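Local coordinates for protein esterase E25 (Uncultured bacterium, PDB 4Q05) that probably hydrolyses carboxylic ester bonds, as a dimeric member of the GTSAG motif subfamily of the bacterial hormone-sensitive lipase family, at residues I154-L159 with H346-L351; L230-P235 with T294-G299; F325-I330 with A341-H346. All coordinates share one frame; numbering follows the deposited sequence. Where two conformers were deposited one is given.

Contact 1: I154-L159 with H346-L351; sequences IVIATL and HAFAEL
Phe348 is the bump of this interface, and Val155, Ile156 and Leu159 shape the hollow that takes it. Its CB meets Leu159 CB at 3.4 Å, and the CA atoms of the same two residues, 5.5 Å apart, mark where the backbones come nearest. With CG beside the backbone N (chi1 -69°), the ring leans from that point across the turn of helix 154-159. Val155 covers one face of the ring: its CG1 lies 3.9 Å from the Phe348 centroid, displaced toward the CE2 rim, a CH-pi contact. The two branches of Ile156 divide the far end between them. CG1 comes obliquely to Phe348 CE1 at 3.7 Å, whereas CG2 reaches Leu351 CD2 more loosely, at 4.2 Å. No hydrogen bond crosses, so the fit rests on apolar shape alone. Leu339 touches both Val155 and Leu159, and Tyr335 adds to the wall around Phe348. The local axes pass 9.4 Å apart at a signed crossing angle of -67°, and Phe348 carries the largest part of the surface buried between them. Helices 151-160 and 342-358 thus pack on each other as helices that flank the central sheet of an alpha/beta hydrolase fold.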
ATOM      1  N   ILE A 154      -2.315 -14.097  19.833  1.00 28.06           N
ATOM      2  CA  ILE A 154      -2.503 -13.339  21.065  1.00 29.63           C
ATOM      3  C   ILE A 154      -2.744 -11.860  20.737  1.00 31.58           C
ATOM      4  O   ILE A 154      -3.628 -11.218  21.316  1.00 25.96           O
ATOM      5  CB  ILE A 154      -1.283 -13.501  21.973  1.00 29.98           C
ATOM      6  CG1 ILE A 154      -1.196 -14.948  22.475  1.00 26.59           C
ATOM      7  CG2 ILE A 154      -1.328 -12.509  23.141  1.00 30.17           C
ATOM      8  CD1 ILE A 154       0.179 -15.311  23.020  1.00 31.94           C
ATOM      9  N   VAL A 155      -1.974 -11.333  19.787  1.00 27.50           N
ATOM     10  CA  VAL A 155      -2.123  -9.937  19.386  1.00 30.96           C
ATOM     11  C   VAL A 155      -3.487  -9.691  18.761  1.00 30.99           C
ATOM     12  O   VAL A 155      -4.183  -8.733  19.104  1.00 29.61           O
ATOM     13  CB  VAL A 155      -1.059  -9.511  18.359  1.00 31.28           C
ATOM     14  CG1 VAL A 155      -1.398  -8.137  17.818  1.00 27.49           C
ATOM     15  CG2 VAL A 155       0.327  -9.533  18.973  1.00 28.09           C
ATOM     16  N   ILE A 156      -3.871 -10.558  17.831  1.00 25.70           N
ATOM     17  CA  ILE A 156      -5.171 -10.442  17.220  1.00 23.60           C
ATOM     18  C   ILE A 156      -6.266 -10.532  18.284  1.00 27.22           C
ATOM     19  O   ILE A 156      -7.192  -9.716  18.320  1.00 27.08           O
ATOM     20  CB  ILE A 156      -5.367 -11.547  16.156  1.00 29.36           C
ATOM     21  CG1 ILE A 156      -4.406 -11.327  14.978  1.00 26.35           C
ATOM     22  CG2 ILE A 156      -6.801 -11.580  15.687  1.00 24.10           C
ATOM     23  CD1 ILE A 156      -4.371 -12.500  13.977  1.00 27.40           C
ATOM     24  N   ALA A 157      -6.169 -11.535  19.146  1.00 29.17           N
ATOM     25  CA  ALA A 157      -7.207 -11.731  20.160  1.00 33.64           C
ATOM     26  C   ALA A 157      -7.405 -10.471  21.013  1.00 27.67           C
ATOM     27  O   ALA A 157      -8.520  -9.967  21.116  1.00 28.91           O
ATOM     28  CB  ALA A 157      -6.896 -12.933  21.032  1.00 27.93           C
ATOM     29  N   THR A 158      -6.328  -9.957  21.606  1.00 31.49           N
ATOM     30  CA  THR A 158      -6.458  -8.808  22.505  1.00 33.34           C
ATOM     31  C   THR A 158      -6.896  -7.551  21.805  1.00 33.55           C
ATOM     32  O   THR A 158      -7.777  -6.851  22.289  1.00 30.25           O
ATOM     33  CB  THR A 158      -5.156  -8.428  23.233  1.00 38.89           C
ATOM     34  OG1 THR A 158      -4.017  -8.922  22.519  1.00 45.86           O
ATOM     35  CG2 THR A 158      -5.165  -8.949  24.620  1.00 36.93           C
ATOM     36  N   LEU A 159      -6.264  -7.247  20.678  1.00 31.82           N
ATOM     37  CA  LEU A 159      -6.503  -5.963  20.033  1.00 25.90           C
ATOM     38  C   LEU A 159      -7.730  -5.968  19.151  1.00 31.94           C
ATOM     39  O   LEU A 159      -8.436  -4.971  19.085  1.00 35.12           O
ATOM     40  CB  LEU A 159      -5.273  -5.520  19.244  1.00 29.66           C
ATOM     41  CG  LEU A 159      -4.067  -5.297  20.154  1.00 33.74           C
ATOM     42  CD1 LEU A 159      -2.921  -4.648  19.404  1.00 26.90           C
ATOM     43  CD2 LEU A 159      -4.480  -4.447  21.333  1.00 32.70           C
ATOM     44  N   HIS A 346      -3.583   0.765  15.747  1.00 27.86           N
ATOM     45  CA  HIS A 346      -4.481   1.196  14.683  1.00 26.74           C
ATOM     46  C   HIS A 346      -4.874  -0.008  13.822  1.00 26.80           C
ATOM     47  O   HIS A 346      -6.057  -0.251  13.549  1.00 24.92           O
ATOM     48  CB  HIS A 346      -3.790   2.249  13.823  1.00 24.72           C
ATOM     49  CG  HIS A 346      -4.545   2.597  12.577  1.00 25.17           C
ATOM     50  ND1 HIS A 346      -5.886   2.904  12.582  1.00 26.46           N
ATOM     51  CD2 HIS A 346      -4.138   2.698  11.290  1.00 19.18           C
ATOM     52  CE1 HIS A 346      -6.277   3.179  11.347  1.00 23.46           C
ATOM     53  NE2 HIS A 346      -5.235   3.060  10.547  1.00 28.94           N
ATOM     54  N   ALA A 347      -3.870  -0.773  13.413  1.00 24.68           N
ATOM     55  CA  ALA A 347      -4.103  -1.880  12.497  1.00 27.26           C
ATOM     56  C   ALA A 347      -5.197  -2.809  13.032  1.00 28.00           C
ATOM     57  O   ALA A 347      -6.107  -3.222  12.307  1.00 25.44           O
ATOM     58  CB  ALA A 347      -2.815  -2.651  12.297  1.00 22.50           C
ATOM     59  N   PHE A 348      -5.112  -3.134  14.312  1.00 25.93           N
ATOM     60  CA  PHE A 348      -6.034  -4.113  14.870  1.00 24.98           C
ATOM     61  C   PHE A 348      -7.354  -3.498  15.308  1.00 26.29           C
ATOM     62  O   PHE A 348      -8.377  -4.170  15.341  1.00 27.29           O
ATOM     63  CB  PHE A 348      -5.334  -4.937  15.944  1.00 25.54           C
ATOM     64  CG  PHE A 348      -4.299  -5.847  15.366  1.00 29.15           C
ATOM     65  CD1 PHE A 348      -4.686  -6.979  14.663  1.00 27.70           C
ATOM     66  CD2 PHE A 348      -2.957  -5.521  15.419  1.00 24.30           C
ATOM     67  CE1 PHE A 348      -3.738  -7.802  14.074  1.00 28.05           C
ATOM     68  CE2 PHE A 348      -2.003  -6.345  14.844  1.00 31.05           C
ATOM     69  CZ  PHE A 348      -2.397  -7.484  14.166  1.00 29.82           C
ATOM     70  N   ALA A 349      -7.348  -2.201  15.595  1.00 27.51           N
ATOM     71  CA  ALA A 349      -8.618  -1.495  15.701  1.00 27.16           C
ATOM     72  C   ALA A 349      -9.356  -1.534  14.349  1.00 23.13           C
ATOM     73  O   ALA A 349     -10.564  -1.771  14.297  1.00 26.99           O
ATOM     74  CB  ALA A 349      -8.407  -0.058  16.178  1.00 26.97           C
ATOM     75  N   GLU A 350      -8.624  -1.340  13.254  1.00 23.94           N
ATOM     76  CA  GLU A 350      -9.207  -1.485  11.921  1.00 23.00           C
ATOM     77  C   GLU A 350      -9.687  -2.925  11.679  1.00 24.21           C
ATOM     78  O   GLU A 350     -10.762  -3.135  11.130  1.00 26.08           O
ATOM     79  CB  GLU A 350      -8.201  -1.078  10.838  1.00 25.39           C
ATOM     80  CG  GLU A 350      -7.829   0.413  10.852  1.00 24.50           C
ATOM     81  CD  GLU A 350      -8.901   1.322  10.237  1.00 27.47           C
ATOM     82  OE1 GLU A 350      -9.936   0.823   9.738  1.00 26.19           O
ATOM     83  OE2 GLU A 350      -8.694   2.552  10.257  1.00 30.06           O
ATOM     84  N   LEU A 351      -8.894  -3.915  12.091  1.00 22.35           N
ATOM     85  CA  LEU A 351      -9.305  -5.303  11.923  1.00 24.19           C
ATOM     86  C   LEU A 351     -10.612  -5.509  12.673  1.00 25.71           C
ATOM     87  O   LEU A 351     -11.570  -6.077  12.145  1.00 28.34           O
ATOM     88  CB  LEU A 351      -8.238  -6.275  12.441  1.00 22.12           C
ATOM     89  CG  LEU A 351      -8.616  -7.757  12.286  1.00 28.03           C
ATOM     90  CD1 LEU A 351      -9.021  -8.061  10.848  1.00 26.36           C
ATOM     91  CD2 LEU A 351      -7.500  -8.698  12.748  1.00 22.64           C
TER

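Contact 2: L230-P235 with T294-G299; sequences LFLGTP and TFLITG
Phe231 and Phe295 stand as neighbours on the same face of two parallel strands, and the Phe231 side chain traces what that face contains. From its CB the ring leaves with CG anti to the backbone N (chi1 173°), which carries it along the sheet toward the next residues. Phe231 CD1 meets Phe295 CD1 at 3.6 Å; Phe231 CE1 has the same Phe295 CD1 as its closest neighbour, at 3.7 Å, with Phe295 CE1 at the ring edge. The ring planes differ by 33°, an oblique pairing rather than a stack. At the tip, Phe231 CZ lies 3.9 Å from Ile297 CG2, while the backbone N of Gly233 sits above one ring face. A CB on Gly233 would crowd this same CZ. These are adjacent parallel strands of the alpha/beta hydrolase sheet, with 294-299 next to the edge strand 322-327, and the backbone evidence is direct: Leu232 N gives a nearly straight bond to Phe295 O (2.7 Å, 175° at the hydrogen), and Leu232 O receives Ile297 N at 3.3 Å. On the other face Leu232 CD1 packs on Thr294 CG2 at 3.6 Å. Where the first strand turns its corner, Thr234 N bonds to Ile297 O at 2.9 Å, and Thr234 OG1 is hydrogen-bonded to both Asp302 OD2 and His332 ND1.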
ATOM      1  N   LEU A 230     -11.428 -12.624   5.723  1.00 25.42           N
ATOM      2  CA  LEU A 230     -10.073 -13.158   5.772  1.00 23.76           C
ATOM      3  C   LEU A 230      -9.142 -12.079   6.260  1.00 26.93           C
ATOM      4  O   LEU A 230      -9.365 -10.901   5.995  1.00 24.89           O
ATOM      5  CB  LEU A 230      -9.601 -13.583   4.387  1.00 23.74           C
ATOM      6  CG  LEU A 230     -10.436 -14.605   3.637  1.00 26.04           C
ATOM      7  CD1 LEU A 230      -9.698 -14.970   2.354  1.00 27.19           C
ATOM      8  CD2 LEU A 230     -10.688 -15.840   4.502  1.00 25.13           C
ATOM      9  N   PHE A 231      -8.105 -12.493   6.976  1.00 23.12           N
ATOM     10  CA  PHE A 231      -7.007 -11.614   7.345  1.00 22.40           C
ATOM     11  C   PHE A 231      -5.733 -12.134   6.690  1.00 25.95           C
ATOM     12  O   PHE A 231      -5.345 -13.286   6.911  1.00 24.75           O
ATOM     13  CB  PHE A 231      -6.841 -11.610   8.862  1.00 26.84           C
ATOM     14  CG  PHE A 231      -5.636 -10.870   9.330  1.00 23.47           C
ATOM     15  CD1 PHE A 231      -5.619  -9.488   9.320  1.00 23.02           C
ATOM     16  CD2 PHE A 231      -4.509 -11.555   9.764  1.00 23.22           C
ATOM     17  CE1 PHE A 231      -4.497  -8.793   9.750  1.00 28.69           C
ATOM     18  CE2 PHE A 231      -3.397 -10.881  10.199  1.00 22.21           C
ATOM     19  CZ  PHE A 231      -3.384  -9.492  10.194  1.00 26.13           C
ATOM     20  N   LEU A 232      -5.099 -11.306   5.860  1.00 23.40           N
ATOM     21  CA  LEU A 232      -3.832 -11.678   5.238  1.00 24.12           C
ATOM     22  C   LEU A 232      -2.752 -10.652   5.570  1.00 27.91           C
ATOM     23  O   LEU A 232      -2.628  -9.610   4.904  1.00 22.47           O
ATOM     24  CB  LEU A 232      -3.983 -11.791   3.726  1.00 22.24           C
ATOM     25  CG  LEU A 232      -5.064 -12.748   3.227  1.00 25.91           C
ATOM     26  CD1 LEU A 232      -5.126 -12.681   1.715  1.00 21.97           C
ATOM     27  CD2 LEU A 232      -4.767 -14.177   3.683  1.00 20.74           C
ATOM     28  N   GLY A 233      -1.980 -10.912   6.605  1.00 24.49           N
ATOM     29  CA  GLY A 233      -0.886 -10.080   6.979  1.00 23.48           C
ATOM     30  C   GLY A 233       0.336 -10.598   6.293  1.00 26.23           C
ATOM     31  O   GLY A 233       0.552 -11.770   6.340  1.00 27.53           O
ATOM     32  N   THR A 234       1.072  -9.710   5.648  1.00 22.51           N
ATOM     33  CA  THR A 234       2.286 -10.005   4.912  1.00 23.91           C
ATOM     34  C   THR A 234       2.282 -11.429   4.305  1.00 23.50           C
ATOM     35  O   THR A 234       3.081 -12.246   4.621  1.00 24.70           O
ATOM     36  CB  THR A 234       3.542  -9.690   5.752  1.00 27.57           C
ATOM     37  OG1 THR A 234       4.707  -9.888   4.988  1.00 24.54           O
ATOM     38  CG2 THR A 234       3.601 -10.526   6.988  1.00 23.20           C
ATOM     39  N   PRO A 235       1.227 -11.666   3.416  1.00 24.15           N
ATOM     40  CA  PRO A 235       1.071 -13.067   3.021  1.00 22.15           C
ATOM     41  C   PRO A 235       2.176 -13.595   2.123  1.00 24.75           C
ATOM     42  O   PRO A 235       2.714 -12.863   1.346  1.00 22.84           O
ATOM     43  CB  PRO A 235      -0.245 -13.071   2.280  1.00 22.48           C
ATOM     44  CG  PRO A 235      -0.332 -11.768   1.658  1.00 20.02           C
ATOM     45  CD  PRO A 235       0.083 -10.888   2.723  1.00 21.49           C
ATOM     46  N   THR A 294     -11.497  -9.288   2.471  1.00 24.21           N
ATOM     47  CA  THR A 294     -10.142  -9.557   2.922  1.00 26.52           C
ATOM     48  C   THR A 294      -9.443  -8.282   3.419  1.00 25.79           C
ATOM     49  O   THR A 294      -9.565  -7.209   2.825  1.00 23.81           O
ATOM     50  CB  THR A 294      -9.337 -10.211   1.788  1.00 24.40           C
ATOM     51  OG1 THR A 294      -9.953 -11.456   1.447  1.00 23.77           O
ATOM     52  CG2 THR A 294      -7.873 -10.463   2.187  1.00 21.37           C
ATOM     53  N   PHE A 295      -8.715  -8.431   4.518  1.00 24.07           N
ATOM     54  CA  PHE A 295      -8.002  -7.345   5.170  1.00 24.89           C
ATOM     55  C   PHE A 295      -6.529  -7.689   5.019  1.00 22.80           C
ATOM     56  O   PHE A 295      -6.105  -8.790   5.404  1.00 23.11           O
ATOM     57  CB  PHE A 295      -8.422  -7.318   6.645  1.00 22.10           C
ATOM     58  CG  PHE A 295      -7.800  -6.209   7.475  1.00 27.79           C
ATOM     59  CD1 PHE A 295      -6.469  -6.263   7.859  1.00 24.35           C
ATOM     60  CD2 PHE A 295      -8.582  -5.159   7.938  1.00 26.68           C
ATOM     61  CE1 PHE A 295      -5.922  -5.263   8.651  1.00 26.76           C
ATOM     62  CE2 PHE A 295      -8.043  -4.168   8.741  1.00 25.98           C
ATOM     63  CZ  PHE A 295      -6.713  -4.219   9.094  1.00 25.22           C
ATOM     64  N   LEU A 296      -5.745  -6.776   4.448  1.00 20.97           N
ATOM     65  CA  LEU A 296      -4.323  -7.048   4.222  1.00 21.91           C
ATOM     66  C   LEU A 296      -3.453  -5.965   4.833  1.00 22.87           C
ATOM     67  O   LEU A 296      -3.812  -4.801   4.829  1.00 22.65           O
ATOM     68  CB  LEU A 296      -3.995  -7.140   2.725  1.00 18.59           C
ATOM     69  CG  LEU A 296      -4.800  -8.143   1.894  1.00 21.38           C
ATOM     70  CD1 LEU A 296      -5.964  -7.422   1.213  1.00 21.37           C
ATOM     71  CD2 LEU A 296      -3.889  -8.809   0.857  1.00 20.43           C
ATOM     72  N   ILE A 297      -2.302  -6.359   5.346  1.00 22.95           N
ATOM     73  CA  ILE A 297      -1.410  -5.412   5.992  1.00 22.59           C
ATOM     74  C   ILE A 297       0.038  -5.738   5.667  1.00 21.08           C
ATOM     75  O   ILE A 297       0.428  -6.909   5.567  1.00 21.99           O
ATOM     76  CB  ILE A 297      -1.659  -5.358   7.521  1.00 27.22           C
ATOM     77  CG1 ILE A 297      -0.673  -4.398   8.193  1.00 25.82           C
ATOM     78  CG2 ILE A 297      -1.523  -6.724   8.137  1.00 26.69           C
ATOM     79  CD1 ILE A 297      -0.954  -4.219   9.658  1.00 28.88           C
ATOM     80  N   THR A 298       0.827  -4.691   5.468  1.00 20.15           N
ATOM     81  CA  THR A 298       2.237  -4.837   5.166  1.00 22.37           C
ATOM     82  C   THR A 298       2.886  -3.477   5.492  1.00 20.41           C
ATOM     83  O   THR A 298       2.296  -2.673   6.203  1.00 21.63           O
ATOM     84  CB  THR A 298       2.450  -5.268   3.690  1.00 22.29           C
ATOM     85  OG1 THR A 298       3.848  -5.390   3.396  1.00 22.05           O
ATOM     86  CG2 THR A 298       1.812  -4.261   2.734  1.00 20.94           C
ATOM     87  N   GLY A 299       4.093  -3.222   5.002  1.00 20.86           N
ATOM     88  CA  GLY A 299       4.734  -1.953   5.293  1.00 18.03           C
ATOM     89  C   GLY A 299       5.831  -1.671   4.300  1.00 24.58           C
ATOM     90  O   GLY A 299       6.161  -2.530   3.486  1.00 22.34           O
TER

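Contact 3: F325-I330 with A341-H346; sequences FVYEGI and APETQH. With NA (sodium ion), chain D.
Tyr327 lies between two residues of helix 342-346, Glu343 toward the base of its ring and His346 toward its outer end. The tyrosine and glutamate side chains run past each other in opposite directions, with Tyr327 CD1 3.5 Å from Glu343 CG. A bend at chi2 (84°) turns the carboxylate away from the ring; its plane stands 73° from that of the ring. His346 approaches differently: the two rings come together by their margins, with planes 78° apart and centroids 6.0 Å apart, so that there is no stacking. Their edges face at Tyr327 CE1 and His346 CD2, 3.7 Å apart; the still shorter approach of the hydroxyl is doubtful. Ile330 CD1 adds an apolar contact to Glu343 CB at 4.0 Å, brought there by a type II turn from Tyr327 to Ile330 that closes with Ile330 N on Tyr327 O at 3.1 Å. An alanine in place of Tyr327 is likely to open a gap between strand and helix, leaving the Glu343 methylenes and the His346 ring without the surface that limits their turning. Beyond these side chains, Val326 O and His312 of the second subunit both bind the sodium ion, Val326 O at 2.9 Å. Glu328 hydrogen-bonds to Asp244 N and Ser306 OG of that subunit, so the strand end also serves the dimer. No direct hydrogen bond joins the two segments. Their polar link is a water that donates to Glu328 O at 2.8 Å and to Glu343 OE2, while Glu343 OE1 pairs with Ser51 OG. The chemistry therefore implies a division of labour: ring edges and methylenes make the direct contact, while the water and Ser51 OG, both neutral, bond to the buried Glu343 carboxylate and would probably help to stabilise a charge there.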
ATOM      1  N   PHE A 325      -3.681  -1.942   4.132  1.00 19.67           N
ATOM      2  CA  PHE A 325      -2.974  -1.034   5.034  1.00 23.73           C
ATOM      3  C   PHE A 325      -1.476  -1.252   4.892  1.00 21.32           C
ATOM      4  O   PHE A 325      -0.991  -2.370   5.024  1.00 24.32           O
ATOM      5  CB  PHE A 325      -3.419  -1.266   6.481  1.00 20.65           C
ATOM      6  CG  PHE A 325      -4.878  -1.001   6.688  1.00 24.44           C
ATOM      7  CD1 PHE A 325      -5.821  -1.956   6.350  1.00 24.69           C
ATOM      8  CD2 PHE A 325      -5.308   0.215   7.181  1.00 24.64           C
ATOM      9  CE1 PHE A 325      -7.171  -1.707   6.521  1.00 26.40           C
ATOM     10  CE2 PHE A 325      -6.657   0.475   7.352  1.00 25.85           C
ATOM     11  CZ  PHE A 325      -7.587  -0.490   7.024  1.00 28.18           C
ATOM     12  N   VAL A 326      -0.755  -0.180   4.591  1.00 21.68           N
ATOM     13  CA  VAL A 326       0.696  -0.222   4.442  1.00 20.02           C
ATOM     14  C   VAL A 326       1.278   0.793   5.418  1.00 21.14           C
ATOM     15  O   VAL A 326       0.988   1.983   5.339  1.00 19.58           O
ATOM     16  CB  VAL A 326       1.135   0.156   3.012  1.00 22.47           C
ATOM     17  CG1 VAL A 326       2.666   0.129   2.886  1.00 19.40           C
ATOM     18  CG2 VAL A 326       0.479  -0.781   1.980  1.00 20.18           C
ATOM     19  N   TYR A 327       2.101   0.321   6.339  1.00 20.09           N
ATOM     20  CA  TYR A 327       2.655   1.192   7.362  1.00 24.48           C
ATOM     21  C   TYR A 327       4.082   1.591   7.060  1.00 22.84           C
ATOM     22  O   TYR A 327       4.934   0.749   6.844  1.00 22.33           O
ATOM     23  CB  TYR A 327       2.567   0.529   8.735  1.00 20.66           C
ATOM     24  CG  TYR A 327       1.140   0.478   9.213  1.00 25.26           C
ATOM     25  CD1 TYR A 327       0.575   1.556   9.892  1.00 24.31           C
ATOM     26  CD2 TYR A 327       0.345  -0.623   8.947  1.00 21.37           C
ATOM     27  CE1 TYR A 327      -0.744   1.529  10.307  1.00 20.64           C
ATOM     28  CE2 TYR A 327      -0.968  -0.660   9.354  1.00 22.47           C
ATOM     29  CZ  TYR A 327      -1.509   0.422  10.032  1.00 20.83           C
ATOM     30  OH  TYR A 327      -2.820   0.367  10.438  1.00 22.50           O
ATOM     31  N   GLU A 328       4.322   2.895   7.053  1.00 23.72           N
ATOM     32  CA  GLU A 328       5.671   3.436   6.968  1.00 20.24           C
ATOM     33  C   GLU A 328       6.571   2.766   8.007  1.00 22.69           C
ATOM     34  O   GLU A 328       6.218   2.716   9.186  1.00 24.71           O
ATOM     35  CB  GLU A 328       5.606   4.941   7.250  1.00 21.10           C
ATOM     36  CG  GLU A 328       6.935   5.650   7.346  1.00 24.18           C
ATOM     37  CD  GLU A 328       7.577   5.821   5.995  1.00 25.80           C
ATOM     38  OE1 GLU A 328       7.090   5.198   5.022  1.00 25.12           O
ATOM     39  OE2 GLU A 328       8.569   6.568   5.905  1.00 26.12           O
ATOM     40  N   GLY A 329       7.727   2.267   7.565  1.00 23.44           N
ATOM     41  CA  GLY A 329       8.736   1.697   8.446  1.00 22.42           C
ATOM     42  C   GLY A 329       8.580   0.212   8.740  1.00 25.89           C
ATOM     43  O   GLY A 329       9.520  -0.453   9.183  1.00 23.38           O
ATOM     44  N   ILE A 330       7.399  -0.330   8.468  1.00 24.10           N
ATOM     45  CA  ILE A 330       7.115  -1.701   8.873  1.00 23.30           C
ATOM     46  C   ILE A 330       7.645  -2.763   7.915  1.00 25.98           C
ATOM     47  O   ILE A 330       7.399  -2.706   6.696  1.00 23.47           O
ATOM     48  CB  ILE A 330       5.615  -1.886   9.157  1.00 24.27           C
ATOM     49  CG1 ILE A 330       5.323  -1.436  10.597  1.00 25.79           C
ATOM     50  CG2 ILE A 330       5.171  -3.333   8.915  1.00 23.58           C
ATOM     51  CD1 ILE A 330       3.981  -1.909  11.143  1.00 30.50           C
ATOM     52  N   ALA A 341       2.902  -0.080  19.716  1.00 31.25           N
ATOM     53  CA  ALA A 341       3.092   0.747  18.528  1.00 25.49           C
ATOM     54  C   ALA A 341       1.751   1.328  18.089  1.00 23.73           C
ATOM     55  O   ALA A 341       0.770   0.599  17.951  1.00 23.98           O
ATOM     56  CB  ALA A 341       3.719  -0.061  17.401  1.00 25.94           C
ATOM     57  N   PRO A 342       1.691   2.647  17.892  1.00 24.93           N
ATOM     58  CA  PRO A 342       0.437   3.150  17.320  1.00 24.88           C
ATOM     59  C   PRO A 342       0.037   2.421  16.039  1.00 24.95           C
ATOM     60  O   PRO A 342      -1.152   2.269  15.813  1.00 26.33           O
ATOM     61  CB  PRO A 342       0.746   4.627  17.057  1.00 23.44           C
ATOM     62  CG  PRO A 342       1.679   4.986  18.225  1.00 26.80           C
ATOM     63  CD  PRO A 342       2.540   3.733  18.430  1.00 25.04           C
ATOM     64  N   GLU A 343       0.997   1.980  15.229  1.00 21.88           N
ATOM     65  CA  GLU A 343       0.684   1.274  13.982  1.00 29.75           C
ATOM     66  C   GLU A 343      -0.113   0.011  14.266  1.00 27.16           C
ATOM     67  O   GLU A 343      -1.096  -0.293  13.606  1.00 23.72           O
ATOM     68  CB  GLU A 343       1.972   0.890  13.239  1.00 26.21           C
ATOM     69  CG  GLU A 343       2.694   2.068  12.587  1.00 21.50           C
ATOM     70  CD  GLU A 343       3.614   2.820  13.545  1.00 31.06           C
ATOM     71  OE1 GLU A 343       3.645   2.491  14.752  1.00 28.98           O
ATOM     72  OE2 GLU A 343       4.319   3.748  13.085  1.00 26.16           O
ATOM     73  N   THR A 344       0.348  -0.728  15.257  1.00 24.96           N
ATOM     74  CA  THR A 344      -0.280  -1.970  15.670  1.00 23.55           C
ATOM     75  C   THR A 344      -1.642  -1.724  16.292  1.00 25.09           C
ATOM     76  O   THR A 344      -2.613  -2.424  15.994  1.00 27.03           O
ATOM     77  CB  THR A 344       0.641  -2.687  16.676  1.00 25.24           C
ATOM     78  OG1 THR A 344       1.870  -2.999  16.019  1.00 28.21           O
ATOM     79  CG2 THR A 344       0.005  -3.954  17.210  1.00 22.65           C
ATOM     80  N   GLN A 345      -1.737  -0.722  17.157  1.00 25.42           N
ATOM     81  CA  GLN A 345      -3.017  -0.413  17.781  0.54 27.60           C
ATOM     82  C   GLN A 345      -4.030  -0.012  16.724  1.00 26.44           C
ATOM     83  O   GLN A 345      -5.192  -0.399  16.784  1.00 29.43           O
ATOM     84  CB  GLN A 345      -2.867   0.710  18.809  0.54 28.24           C
ATOM     85  CG  GLN A 345      -2.003   0.345  19.993  0.54 27.44           C
ATOM     86  CD  GLN A 345      -1.839   1.503  20.940  0.54 31.08           C
ATOM     87  OE1 GLN A 345      -2.079   2.657  20.575  0.54 37.12           O
ATOM     88  NE2 GLN A 345      -1.432   1.210  22.166  0.54 33.74           N
ATOM     89  N   HIS A 346      -3.583   0.765  15.747  1.00 27.86           N
ATOM     90  CA  HIS A 346      -4.481   1.196  14.683  1.00 26.74           C
ATOM     91  C   HIS A 346      -4.874  -0.008  13.822  1.00 26.80           C
ATOM     92  O   HIS A 346      -6.057  -0.251  13.549  1.00 24.92           O
ATOM     93  CB  HIS A 346      -3.790   2.249  13.823  1.00 24.72           C
ATOM     94  CG  HIS A 346      -4.545   2.597  12.577  1.00 25.17           C
ATOM     95  ND1 HIS A 346      -5.886   2.904  12.582  1.00 26.46           N
ATOM     96  CD2 HIS A 346      -4.138   2.698  11.290  1.00 19.18           C
ATOM     97  CE1 HIS A 346      -6.277   3.179  11.347  1.00 23.46           C
ATOM     98  NE2 HIS A 346      -5.235   3.060  10.547  1.00 28.94           N
TER
HETATM   99 NA    NA D 401      -1.565   2.610   4.100  1.00 31.10          NA
HETATM  100  O   HOH W   1       4.218   4.138  10.598  1.00 23.27           O

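Centres of the three contacts lie 11 to 12 Å apart, in a compact group within one alpha/beta hydrolase fold. Along the chain, contact 2 closes before contact 3 opens; contact 2 lies between the two halves of contact 1, and contact 3 runs up to its second half and shares His346 with it. Helix 342-358 is common to contacts 1 and 3; its Ala347, Glu350 and Leu351 also rest on Phe295 and Ile297 of contact 2. The sheet supplies the other join, since strands 294-299 and 322-327 are neighbours, with Leu296 O 2.9 Å from Phe325 N. Contact 2 is thus the inner layer, contact 1 packs two helices, and contact 3 joins the edge strand to the start of helix 342-358; contacts 1 and 3 both touch the second subunit.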